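Local coordinates for transcriptional regulator (Streptococcus dysgalactiae, PDB 4YV6), which acts as the receptor for SHP pheromone peptides and, as an Rgg-family regulator with a helix-turn-helix domain, probably binds promoter DNA to control transcription, at the interface of chains A and B. Sequence-based numbering; all coordinates share one arbitrary frame. Chains: chain A/B, Transcriptional regulator.

The interface of chains A and B. Residues chain A 53, 56, 58, 176; chain B 70-74.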
loop_
_atom_site.group_PDB
_atom_site.type_symbol
_atom_site.label_atom_id
_atom_site.label_comp_id
_atom_site.label_asym_id
_atom_site.label_seq_id
_atom_site.Cartn_x
_atom_site.Cartn_y
_atom_site.Cartn_z
ATOM N N ASP A 53 -8.316 -4.389 17.782
ATOM C CA ASP A 53 -8.282 -2.952 18.026
ATOM C C ASP A 53 -7.646 -2.649 19.381
ATOM O O ASP A 53 -6.975 -1.630 19.545
ATOM C CB ASP A 53 -9.695 -2.370 17.955
ATOM C CG ASP A 53 -9.710 -0.854 18.021
ATOM O OD1 ASP A 53 -8.682 -0.225 17.693
ATOM O OD2 ASP A 53 -10.759 -0.290 18.397
ATOM N N ASN A 56 -4.120 -2.940 19.090
ATOM C CA ASN A 56 -3.675 -1.935 18.129
ATOM C C ASN A 56 -3.142 -2.583 16.856
ATOM O O ASN A 56 -2.050 -2.261 16.383
ATOM C CB ASN A 56 -2.612 -1.023 18.747
ATOM C CG ASN A 56 -3.109 -0.311 19.989
ATOM O OD1 ASN A 56 -3.926 0.607 19.904
ATOM N ND2 ASN A 56 -2.614 -0.723 21.150
ATOM N N THR A 58 -4.627 -3.402 12.946
ATOM C CA THR A 58 -5.711 -3.218 11.989
ATOM C C THR A 58 -5.970 -4.535 11.262
ATOM O O THR A 58 -5.108 -5.414 11.227
ATOM C CB THR A 58 -5.401 -2.099 10.970
ATOM O OG1 THR A 58 -6.487 -1.977 10.044
ATOM C CG2 THR A 58 -4.116 -2.384 10.204
ATOM N N GLN A 176 -6.546 3.103 5.350
ATOM C CA GLN A 176 -5.452 2.414 6.020
ATOM C C GLN A 176 -4.640 1.576 5.030
ATOM O O GLN A 176 -3.528 1.144 5.335
ATOM C CB GLN A 176 -6.000 1.527 7.140
ATOM C CG GLN A 176 -6.863 2.277 8.150
ATOM C CD GLN A 176 -7.561 1.353 9.133
ATOM O OE1 GLN A 176 -7.846 0.194 8.824
ATOM N NE2 GLN A 176 -7.841 1.864 10.328
ATOM N N HIS B 70 -12.618 3.710 11.748
ATOM C CA HIS B 70 -11.249 3.210 11.830
ATOM C C HIS B 70 -10.916 2.762 13.251
ATOM O O HIS B 70 -11.688 2.989 14.183
ATOM C CB HIS B 70 -10.261 4.288 11.369
ATOM C CG HIS B 70 -10.464 4.729 9.952
ATOM N ND1 HIS B 70 -10.799 3.851 8.940
ATOM C CD2 HIS B 70 -10.384 5.951 9.377
ATOM C CE1 HIS B 70 -10.912 4.516 7.806
ATOM N NE2 HIS B 70 -10.667 5.793 8.042
ATOM N N THR B 71 -9.766 2.111 13.403
ATOM C CA THR B 71 -9.285 1.677 14.712
ATOM C C THR B 71 -9.022 2.878 15.611
ATOM O O THR B 71 -8.797 3.985 15.124
ATOM C CB THR B 71 -7.994 0.853 14.591
ATOM O OG1 THR B 71 -6.942 1.682 14.078
ATOM C CG2 THR B 71 -8.201 -0.341 13.666
ATOM N N HIS B 72 -9.041 2.652 16.922
ATOM C CA HIS B 72 -8.837 3.726 17.889
ATOM C C HIS B 72 -7.516 4.453 17.655
ATOM O O HIS B 72 -7.411 5.656 17.892
ATOM C CB HIS B 72 -8.877 3.174 19.316
ATOM C CG HIS B 72 -10.233 2.704 19.743
ATOM N ND1 HIS B 72 -10.415 1.621 20.577
ATOM C CD2 HIS B 72 -11.471 3.171 19.458
ATOM C CE1 HIS B 72 -11.707 1.440 20.784
ATOM N NE2 HIS B 72 -12.370 2.368 20.116
ATOM N N PHE B 73 -6.514 3.719 17.179
ATOM C CA PHE B 73 -5.201 4.298 16.936
ATOM C C PHE B 73 -5.184 5.129 15.657
ATOM O O PHE B 73 -4.608 6.214 15.626
ATOM C CB PHE B 73 -4.138 3.201 16.857
ATOM C CG PHE B 73 -2.740 3.729 16.705
ATOM C CD1 PHE B 73 -2.101 4.344 17.768
ATOM C CD2 PHE B 73 -2.066 3.611 15.502
ATOM C CE1 PHE B 73 -0.817 4.831 17.633
ATOM C CE2 PHE B 73 -0.780 4.094 15.364
ATOM C CZ PHE B 73 -0.155 4.705 16.429
ATOM N N PHE B 74 -5.809 4.618 14.601
ATOM C CA PHE B 74 -5.822 5.321 13.323
ATOM C C PHE B 74 -6.673 6.586 13.401
ATOM O O PHE B 74 -6.415 7.559 12.691
ATOM C CB PHE B 74 -6.340 4.414 12.206
ATOM C CG PHE B 74 -6.179 5.001 10.832
ATOM C CD1 PHE B 74 -5.005 4.816 10.120
ATOM C CD2 PHE B 74 -7.196 5.745 10.254
ATOM C CE1 PHE B 74 -4.851 5.356 8.855
ATOM C CE2 PHE B 74 -7.048 6.289 8.991
ATOM C CZ PHE B 74 -5.873 6.093 8.292
HETATM O O HOH W 1 -6.162 0.734 17.709
#
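One of two equivalent patches of a two-fold symmetric interface between two copies of an Rgg-family regulator, probably its dimer: the helix-turn-helix region of one subunit, together with a loop residue of its C-terminal region, A:Gln176, meets the N-terminal end of helix 72-86 of the other, which probably helps to fix the DNA-binding domains in the dimer. A:Asp53, near the end of helix 45-54, caps the opposing helix. Its CG is anti to the backbone N (chi1 -173°), which carries the carboxylate across to chain B. A:Asp53 OD1 accepts the backbone N-H of B:His72 through its syn lone pair, at 3.0 Å from N and 155° at the hydrogen. The helix N-terminus would be expected to stabilise the negative charge here. The other oxygen, A:Asp53 OD2, stands above one face of the B:His72 imidazole, towards its rim, 2.9 Å from B:His72 ND1. Because OD2 lies above the ring plane, it does not point along an in-ring N-H, and any polar attraction would depend on the charge of the histidine. A water, its O 2.7 Å from A:Asp53 OD1, also joins the aspartate carbonyl O, the side-chain OD1 of A:Asn56 and the backbone N of B:Phe73, so that the next backbone amide of the helix start is linked to chain A through the water. Within chain B, B:Thr71 caps the same helix start: its OG1, in the crowded position between backbone N and carbonyl carbon (chi1 65°), accepts the backbone N-H of B:Phe74, 3.2 Å from N to OG1. Alongside, A:Gln176 crosses B:Phe74 obliquely and lays its CG over the centre of the ring face, 3.7 Å from the centroid. Its chain is extended beyond CG, and A:Gln176 NE2 makes van der Waals contact with the CB atoms of B:His70 and B:Phe74, 3.5 Å from the latter. Behind it, A:Thr58 OG1 donates to OE1 of A:Gln176 at 2.8 Å from above the carbonyl plane, helping to hold the amide's rotation and linking the two chain A segments.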